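Local coordinates for UPF0141 protein yjdB (Campylobacter jejuni subsp. jejuni HB93-13, PDB 4TN0) that probably transfers phosphoethanolamine to cell-envelope acceptors in the periplasm through its zinc-dependent, alkaline phosphatase-like domain, and is required for polymyxin resistance and motility, at residues A[39-44]-A[192-197]; A[43-48]-A[169-174]. All coordinates share one frame; numbering follows the deposited sequence.

Interaction 1 (A[39-44]-A[192-197]); sequences TKNDTN and TYDNTL
Asn41 supplies the polar part of this contact, reaching from the loop between strands 18-24 and 53-59 to the carboxylate of Asp194 on helix 186-211. Its ND2 donates to OD2 of Asp194 at 3.0 Å. The N-H...O angle of 144° marks a bent bond, and the acceptor is tilted from the amide plane. OD2 receives it on its anti lone pair, the one turned away from OD1. Amide and carboxylate planes stand at 89° to each other, so the two flat groups meet crosswise, joined by this one bond. OD2 also bonds the hydroxyl of Tyr38, so one carboxylate oxygen links two side chains of the same loop. This double grip would be expected to limit rotation of the carboxylate and favour its charged form.

The apolar part is carried by Thr43. With chi1 at 53°, its CG2 is anti to the carbonyl carbon and faces the helix, while OG1 turns aside to bond the carbonyl oxygen of Asn32. CG2 of Thr43 rests 3.8 Å from CB of Asp194, and one turn further along the helix it lies 4.1 Å from CD1 of Leu197. The beta carbons of Thr43 and Leu197 are also 4.1 Å apart. The methyl group thus sits against two residues of one helical face, at ordinary van der Waals distances. The side chain of Leu197 is about 12 Å from the bound zinc ion.

Strand 18-24 belongs to the central mixed sheet of this alkaline phosphatase-like fold, and the loop that follows it touches one turn of helix 186-211 before the chain enters strand 53-59.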
ATOM      1  N   THR A  39      19.247   9.439  -1.442  1.00 57.38           N
ATOM      2  CA  THR A  39      20.059  10.021  -2.502  1.00 61.27           C
ATOM      3  C   THR A  39      20.941   9.046  -3.324  1.00 60.15           C
ATOM      4  O   THR A  39      21.316   9.363  -4.451  1.00 55.54           O
ATOM      5  CB  THR A  39      20.948  11.100  -1.895  1.00 55.72           C
ATOM      6  OG1 THR A  39      21.579  10.552  -0.739  1.00 59.61           O
ATOM      7  CG2 THR A  39      20.109  12.256  -1.428  1.00 60.90           C
ATOM      8  N   LYS A  40      21.209   7.853  -2.796  1.00 58.47           N
ATOM      9  CA  LYS A  40      22.095   6.892  -3.453  1.00 51.97           C
ATOM     10  C   LYS A  40      21.542   6.521  -4.821  1.00 52.38           C
ATOM     11  O   LYS A  40      22.235   6.645  -5.820  1.00 59.70           O
ATOM     12  CB  LYS A  40      22.271   5.640  -2.591  1.00 53.38           C
ATOM     13  CG  LYS A  40      23.044   4.477  -3.238  1.00 55.47           C
ATOM     14  CD  LYS A  40      24.507   4.436  -2.805  1.00 58.58           C
ATOM     15  CE  LYS A  40      25.276   3.314  -3.523  1.00 66.08           C
ATOM     16  NZ  LYS A  40      24.680   1.945  -3.330  1.00 54.90           N
ATOM     17  N   ASN A  41      20.298   6.054  -4.865  1.00 52.20           N
ATOM     18  CA  ASN A  41      19.630   5.768  -6.140  1.00 54.69           C
ATOM     19  C   ASN A  41      18.263   6.449  -6.205  1.00 51.10           C
ATOM     20  O   ASN A  41      17.546   6.481  -5.213  1.00 50.26           O
ATOM     21  CB  ASN A  41      19.482   4.254  -6.361  1.00 48.81           C
ATOM     22  CG  ASN A  41      20.824   3.534  -6.375  1.00 48.88           C
ATOM     23  OD1 ASN A  41      21.803   4.050  -6.907  1.00 51.86           O
ATOM     24  ND2 ASN A  41      20.870   2.333  -5.804  1.00 43.25           N
ATOM     25  N   ASP A  42      17.928   7.036  -7.352  1.00 54.49           N
ATOM     26  CA  ASP A  42      16.644   7.728  -7.514  1.00 54.02           C
ATOM     27  C   ASP A  42      15.505   6.738  -7.740  1.00 54.19           C
ATOM     28  O   ASP A  42      15.029   6.562  -8.871  1.00 55.83           O
ATOM     29  CB  ASP A  42      16.688   8.729  -8.672  1.00 55.92           C
ATOM     30  CG  ASP A  42      15.411   9.551  -8.778  1.00 65.23           C
ATOM     31  OD1 ASP A  42      14.654   9.606  -7.784  1.00 64.51           O
ATOM     32  OD2 ASP A  42      15.141  10.118  -9.860  1.00 71.65           O
ATOM     33  N   THR A  43      15.055   6.110  -6.657  1.00 51.92           N
ATOM     34  CA  THR A  43      14.044   5.050  -6.719  1.00 52.55           C
ATOM     35  C   THR A  43      12.663   5.533  -7.171  1.00 50.49           C
ATOM     36  O   THR A  43      11.830   4.744  -7.627  1.00 44.83           O
ATOM     37  CB  THR A  43      13.881   4.372  -5.361  1.00 44.36           C
ATOM     38  OG1 THR A  43      13.637   5.373  -4.369  1.00 47.10           O
ATOM     39  CG2 THR A  43      15.134   3.590  -5.004  1.00 42.66           C
ATOM     40  N   ASN A  44      12.408   6.824  -7.009  1.00 51.65           N
ATOM     41  CA  ASN A  44      11.099   7.373  -7.331  1.00 56.49           C
ATOM     42  C   ASN A  44      11.078   8.227  -8.597  1.00 59.65           C
ATOM     43  O   ASN A  44      10.361   9.218  -8.680  1.00 63.10           O
ATOM     44  CB  ASN A  44      10.600   8.164  -6.140  1.00 51.76           C
ATOM     45  CG  ASN A  44      10.477   7.311  -4.905  1.00 43.81           C
ATOM     46  OD1 ASN A  44      11.042   7.624  -3.860  1.00 47.49           O
ATOM     47  ND2 ASN A  44       9.719   6.234  -5.011  1.00 44.17           N
ATOM     48  N   THR A 192      19.989  -3.985  -5.720  1.00 39.02           N
ATOM     49  CA  THR A 192      18.948  -4.939  -6.080  1.00 37.98           C
ATOM     50  C   THR A 192      17.627  -4.568  -5.432  1.00 39.56           C
ATOM     51  O   THR A 192      16.570  -4.637  -6.059  1.00 37.83           O
ATOM     52  CB  THR A 192      19.340  -6.358  -5.658  1.00 39.87           C
ATOM     53  OG1 THR A 192      20.729  -6.568  -5.949  1.00 38.64           O
ATOM     54  CG2 THR A 192      18.495  -7.394  -6.370  1.00 34.18           C
ATOM     55  N   TYR A 193      17.707  -4.166  -4.166  1.00 39.77           N
ATOM     56  CA  TYR A 193      16.537  -3.791  -3.391  1.00 36.41           C
ATOM     57  C   TYR A 193      15.898  -2.542  -3.989  1.00 38.36           C
ATOM     58  O   TYR A 193      14.665  -2.461  -4.090  1.00 36.55           O
ATOM     59  CB  TYR A 193      16.906  -3.586  -1.901  1.00 33.35           C
ATOM     60  CG  TYR A 193      15.721  -3.201  -1.028  1.00 32.54           C
ATOM     61  CD1 TYR A 193      14.780  -4.154  -0.641  1.00 29.94           C
ATOM     62  CD2 TYR A 193      15.550  -1.886  -0.585  1.00 32.55           C
ATOM     63  CE1 TYR A 193      13.677  -3.809   0.142  1.00 31.82           C
ATOM     64  CE2 TYR A 193      14.461  -1.533   0.215  1.00 35.75           C
ATOM     65  CZ  TYR A 193      13.535  -2.502   0.574  1.00 34.15           C
ATOM     66  OH  TYR A 193      12.461  -2.166   1.357  1.00 38.40           O
ATOM     67  N   ASP A 194      16.739  -1.585  -4.379  1.00 35.62           N
ATOM     68  CA  ASP A 194      16.294  -0.329  -4.971  1.00 36.32           C
ATOM     69  C   ASP A 194      15.653  -0.501  -6.355  1.00 43.97           C
ATOM     70  O   ASP A 194      14.687   0.208  -6.713  1.00 40.03           O
ATOM     71  CB  ASP A 194      17.459   0.643  -5.060  1.00 39.92           C
ATOM     72  CG  ASP A 194      17.813   1.231  -3.718  1.00 41.72           C
ATOM     73  OD1 ASP A 194      17.031   1.021  -2.768  1.00 43.70           O
ATOM     74  OD2 ASP A 194      18.834   1.934  -3.611  1.00 44.74           O
ATOM     75  N   ASN A 195      16.184  -1.446  -7.126  1.00 39.42           N
ATOM     76  CA  ASN A 195      15.569  -1.798  -8.402  1.00 40.43           C
ATOM     77  C   ASN A 195      14.130  -2.239  -8.209  1.00 40.49           C
ATOM     78  O   ASN A 195      13.266  -1.871  -8.998  1.00 44.34           O
ATOM     79  CB  ASN A 195      16.339  -2.914  -9.108  1.00 34.54           C
ATOM     80  CG  ASN A 195      17.644  -2.451  -9.686  1.00 37.93           C
ATOM     81  OD1 ASN A 195      17.866  -1.258  -9.883  1.00 37.28           O
ATOM     82  ND2 ASN A 195      18.532  -3.404  -9.954  1.00 40.23           N
ATOM     83  N   THR A 196      13.873  -3.033  -7.170  1.00 37.05           N
ATOM     84  CA  THR A 196      12.520  -3.504  -6.912  1.00 39.26           C
ATOM     85  C   THR A 196      11.604  -2.328  -6.592  1.00 39.89           C
ATOM     86  O   THR A 196      10.430  -2.341  -6.940  1.00 40.86           O
ATOM     87  CB  THR A 196      12.453  -4.519  -5.743  1.00 40.77           C
ATOM     88  OG1 THR A 196      12.710  -3.854  -4.491  1.00 37.99           O
ATOM     89  CG2 THR A 196      13.449  -5.592  -5.936  1.00 36.79           C
ATOM     90  N   LEU A 197      12.152  -1.312  -5.930  1.00 42.58           N
ATOM     91  CA  LEU A 197      11.387  -0.107  -5.603  1.00 39.62           C
ATOM     92  C   LEU A 197      11.075   0.697  -6.871  1.00 46.46           C
ATOM     93  O   LEU A 197       9.969   1.234  -7.029  1.00 47.01           O
ATOM     94  CB  LEU A 197      12.163   0.756  -4.603  1.00 39.21           C
ATOM     95  CG  LEU A 197      12.400   0.195  -3.185  1.00 43.78           C
ATOM     96  CD1 LEU A 197      13.207   1.150  -2.332  1.00 39.67           C
ATOM     97  CD2 LEU A 197      11.080  -0.137  -2.485  1.00 41.36           C
TER

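Interaction 2 (A[43-48]-A[169-174]); sequences TNFYTK and FKKFTP
Lys171 places its NZ over the ring of Phe45 in a cation-pi contact, where two loops of the alkaline phosphatase-like fold meet largely through aromatic side chains: residues 43-48, between strands 18-24 and 53-59, and residues 169-174, between strand 146-152 and helix 186-211. NZ of Lys171 lies 4.0 Å from the centroid of the Phe45 ring and 9° off its normal, squarely over one face. The lysine carbon chain is extended, with CG anti to the backbone N (chi1 -174°), and therefore presents the ammonium end-on to the ring. Electrostatic attraction between that charge and the pi cloud would be expected to favour this pose, although Lys171 is exposed and solvent should weaken the effect.

Neighbouring rings on the first loop also pack together. CD2 of Phe45 sits over the centre of the Tyr46 ring, 3.6 Å above its plane, while CD1 of Tyr46 lies in the plane of the Phe45 ring at its edge. The lysine thus meets a face of Phe45, and Tyr46 meets its edge.

Apolar contacts complete the junction. Thr43 CG2 approaches CE2 of the Phe172 ring obliquely at 4.4 Å, a loose touch. Tyr46 and Phe169 also cross obliquely, and both rings meet Tyr202 of helix 186-211, edge-to-face in the case of Tyr46. The helix therefore provides a common neighbour for the aromatic residues of both loops. At the closest approach between the loops, OH of Tyr46 stands 3.4 Å from CE1 of Phe169, near the plane of the phenylalanine ring and at its edge.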
ATOM      1  N   THR A  43      15.055   6.110  -6.657  1.00 51.92           N
ATOM      2  CA  THR A  43      14.044   5.050  -6.719  1.00 52.55           C
ATOM      3  C   THR A  43      12.663   5.533  -7.171  1.00 50.49           C
ATOM      4  O   THR A  43      11.830   4.744  -7.627  1.00 44.83           O
ATOM      5  CB  THR A  43      13.881   4.372  -5.361  1.00 44.36           C
ATOM      6  OG1 THR A  43      13.637   5.373  -4.369  1.00 47.10           O
ATOM      7  CG2 THR A  43      15.134   3.590  -5.004  1.00 42.66           C
ATOM      8  N   ASN A  44      12.408   6.824  -7.009  1.00 51.65           N
ATOM      9  CA  ASN A  44      11.099   7.373  -7.331  1.00 56.49           C
ATOM     10  C   ASN A  44      11.078   8.227  -8.597  1.00 59.65           C
ATOM     11  O   ASN A  44      10.361   9.218  -8.680  1.00 63.10           O
ATOM     12  CB  ASN A  44      10.600   8.164  -6.140  1.00 51.76           C
ATOM     13  CG  ASN A  44      10.477   7.311  -4.905  1.00 43.81           C
ATOM     14  OD1 ASN A  44      11.042   7.624  -3.860  1.00 47.49           O
ATOM     15  ND2 ASN A  44       9.719   6.234  -5.011  1.00 44.17           N
ATOM     16  N   PHE A  45      11.897   7.828  -9.564  1.00 63.92           N
ATOM     17  CA  PHE A  45      12.023   8.481 -10.863  1.00 60.94           C
ATOM     18  C   PHE A  45      10.691   8.695 -11.604  1.00 64.70           C
ATOM     19  O   PHE A  45      10.488   9.736 -12.226  1.00 66.37           O
ATOM     20  CB  PHE A  45      12.960   7.652 -11.725  1.00 59.21           C
ATOM     21  CG  PHE A  45      13.126   8.164 -13.115  1.00 61.45           C
ATOM     22  CD1 PHE A  45      13.995   9.212 -13.376  1.00 59.69           C
ATOM     23  CD2 PHE A  45      12.425   7.593 -14.168  1.00 63.45           C
ATOM     24  CE1 PHE A  45      14.166   9.683 -14.664  1.00 57.35           C
ATOM     25  CE2 PHE A  45      12.586   8.064 -15.460  1.00 63.75           C
ATOM     26  CZ  PHE A  45      13.458   9.113 -15.706  1.00 64.75           C
ATOM     27  N   TYR A  46       9.786   7.724 -11.535  1.00 60.10           N
ATOM     28  CA  TYR A  46       8.555   7.803 -12.318  1.00 59.12           C
ATOM     29  C   TYR A  46       7.420   8.610 -11.681  1.00 61.07           C
ATOM     30  O   TYR A  46       6.837   9.477 -12.340  1.00 61.76           O
ATOM     31  CB  TYR A  46       8.070   6.396 -12.632  1.00 56.97           C
ATOM     32  CG  TYR A  46       9.031   5.662 -13.520  1.00 60.87           C
ATOM     33  CD1 TYR A  46      10.016   4.843 -12.984  1.00 58.97           C
ATOM     34  CD2 TYR A  46       8.980   5.815 -14.901  1.00 58.92           C
ATOM     35  CE1 TYR A  46      10.912   4.181 -13.801  1.00 60.43           C
ATOM     36  CE2 TYR A  46       9.871   5.149 -15.735  1.00 57.62           C
ATOM     37  CZ  TYR A  46      10.837   4.335 -15.181  1.00 64.61           C
ATOM     38  OH  TYR A  46      11.731   3.674 -15.999  1.00 60.37           O
ATOM     39  N   THR A  47       7.089   8.324 -10.424  1.00 62.38           N
ATOM     40  CA  THR A  47       6.003   9.048  -9.761  1.00 60.39           C
ATOM     41  C   THR A  47       6.440  10.467  -9.363  1.00 62.38           C
ATOM     42  O   THR A  47       5.595  11.293  -9.013  1.00 63.53           O
ATOM     43  CB  THR A  47       5.432   8.288  -8.527  1.00 50.58           C
ATOM     44  OG1 THR A  47       6.473   7.983  -7.603  1.00 52.61           O
ATOM     45  CG2 THR A  47       4.765   6.996  -8.956  1.00 52.05           C
ATOM     46  N   LYS A  48       7.743  10.756  -9.409  1.00 61.94           N
ATOM     47  CA  LYS A  48       8.192  12.141  -9.215  1.00 65.35           C
ATOM     48  C   LYS A  48       7.626  13.039 -10.310  1.00 67.23           C
ATOM     49  O   LYS A  48       7.356  14.216 -10.084  1.00 66.31           O
ATOM     50  CB  LYS A  48       9.721  12.267  -9.209  1.00 60.11           C
ATOM     51  CG  LYS A  48      10.376  12.228  -7.837  1.00 64.26           C
ATOM     52  CD  LYS A  48      11.921  12.245  -7.946  1.00 65.77           C
ATOM     53  CE  LYS A  48      12.590  12.294  -6.578  1.00 59.22           C
ATOM     54  NZ  LYS A  48      14.079  12.453  -6.644  1.00 61.81           N
ATOM     55  N   PHE A 169      14.374  -2.947 -15.785  1.00 53.81           N
ATOM     56  CA  PHE A 169      14.457  -2.104 -14.578  1.00 47.25           C
ATOM     57  C   PHE A 169      15.626  -2.489 -13.673  1.00 47.08           C
ATOM     58  O   PHE A 169      15.672  -2.103 -12.509  1.00 53.63           O
ATOM     59  CB  PHE A 169      13.128  -2.142 -13.805  1.00 48.78           C
ATOM     60  CG  PHE A 169      11.989  -1.506 -14.559  1.00 46.12           C
ATOM     61  CD1 PHE A 169      11.860  -0.126 -14.615  1.00 52.92           C
ATOM     62  CD2 PHE A 169      11.087  -2.285 -15.261  1.00 45.55           C
ATOM     63  CE1 PHE A 169      10.834   0.467 -15.337  1.00 49.36           C
ATOM     64  CE2 PHE A 169      10.062  -1.704 -15.983  1.00 46.23           C
ATOM     65  CZ  PHE A 169       9.936  -0.327 -16.023  1.00 50.31           C
ATOM     66  N   LYS A 170      16.575  -3.237 -14.223  1.00 48.63           N
ATOM     67  CA  LYS A 170      17.859  -3.492 -13.576  1.00 43.15           C
ATOM     68  C   LYS A 170      18.706  -2.256 -13.791  1.00 41.99           C
ATOM     69  O   LYS A 170      19.716  -2.308 -14.467  1.00 47.66           O
ATOM     70  CB  LYS A 170      18.527  -4.744 -14.181  1.00 37.91           C
ATOM     71  CG  LYS A 170      19.783  -5.288 -13.469  1.00 40.78           C
ATOM     72  CD  LYS A 170      20.249  -6.630 -14.097  1.00 35.93           C
ATOM     73  CE  LYS A 170      21.555  -7.098 -13.474  1.00 49.54           C
ATOM     74  NZ  LYS A 170      21.948  -8.491 -13.853  1.00 52.29           N
ATOM     75  N   LYS A 171      18.287  -1.135 -13.219  1.00 42.39           N
ATOM     76  CA  LYS A 171      18.903   0.149 -13.531  1.00 41.34           C
ATOM     77  C   LYS A 171      20.080   0.455 -12.618  1.00 42.90           C
ATOM     78  O   LYS A 171      20.982   1.198 -12.999  1.00 50.03           O
ATOM     79  CB  LYS A 171      17.842   1.265 -13.477  1.00 47.64           C
ATOM     80  CG  LYS A 171      18.307   2.657 -13.930  1.00 46.24           C
ATOM     81  CD  LYS A 171      17.110   3.482 -14.431  1.00 54.29           C
ATOM     82  CE  LYS A 171      17.338   4.992 -14.349  1.00 51.85           C
ATOM     83  NZ  LYS A 171      16.053   5.747 -14.459  1.00 53.38           N
ATOM     84  N   PHE A 172      20.070  -0.108 -11.411  1.00 46.27           N
ATOM     85  CA  PHE A 172      21.141   0.124 -10.437  1.00 43.33           C
ATOM     86  C   PHE A 172      22.060  -1.108 -10.325  1.00 41.74           C
ATOM     87  O   PHE A 172      21.593  -2.215 -10.050  1.00 40.54           O
ATOM     88  CB  PHE A 172      20.544   0.498  -9.081  1.00 41.77           C
ATOM     89  CG  PHE A 172      19.511   1.598  -9.153  1.00 46.85           C
ATOM     90  CD1 PHE A 172      19.806   2.802  -9.774  1.00 46.78           C
ATOM     91  CD2 PHE A 172      18.247   1.429  -8.593  1.00 46.03           C
ATOM     92  CE1 PHE A 172      18.863   3.823  -9.840  1.00 49.99           C
ATOM     93  CE2 PHE A 172      17.290   2.450  -8.653  1.00 50.09           C
ATOM     94  CZ  PHE A 172      17.596   3.646  -9.276  1.00 50.34           C
ATOM     95  N   THR A 173      23.357  -0.915 -10.580  1.00 39.22           N
ATOM     96  CA  THR A 173      24.305  -2.035 -10.680  1.00 39.78           C
ATOM     97  C   THR A 173      25.642  -1.741  -9.969  1.00 38.05           C
ATOM     98  O   THR A 173      26.049  -0.588  -9.871  1.00 39.62           O
ATOM     99  CB  THR A 173      24.588  -2.398 -12.177  1.00 36.84           C
ATOM    100  OG1 THR A 173      25.052  -1.233 -12.859  1.00 38.52           O
ATOM    101  CG2 THR A 173      23.313  -2.928 -12.884  1.00 37.82           C
ATOM    102  N   PRO A 174      26.363  -2.785  -9.516  1.00 37.80           N
ATOM    103  CA  PRO A 174      26.088  -4.226  -9.654  1.00 37.90           C
ATOM    104  C   PRO A 174      24.928  -4.682  -8.757  1.00 37.25           C
ATOM    105  O   PRO A 174      24.488  -3.896  -7.932  1.00 39.13           O
ATOM    106  CB  PRO A 174      27.401  -4.874  -9.227  1.00 29.66           C
ATOM    107  CG  PRO A 174      28.007  -3.878  -8.245  1.00 29.72           C
ATOM    108  CD  PRO A 174      27.606  -2.518  -8.758  1.00 31.96           C
TER

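Both contacts start from the loop that follows strand 18-24, and their centres lie about 5 Å apart. Interaction 1 sets this loop directly on helix 186-211 and is mostly buried; interaction 2 joins it to residues 169-174 nearer the surface. Their chemistry follows that difference: an amide-carboxylate bond and a methyl contact in the first, aromatic packing and an exposed ammonium in the second. Thr43 takes part in both. Further ties join them: Asn195 OD1 lies 2.9 Å from Phe172 N, a probable hydrogen bond, and Asp42 OD1 forms a 3.1 Å salt bridge with Lys48 NZ. Both loops touch helix 186-211, the first through Asp194 and Leu197, the second through Asn195.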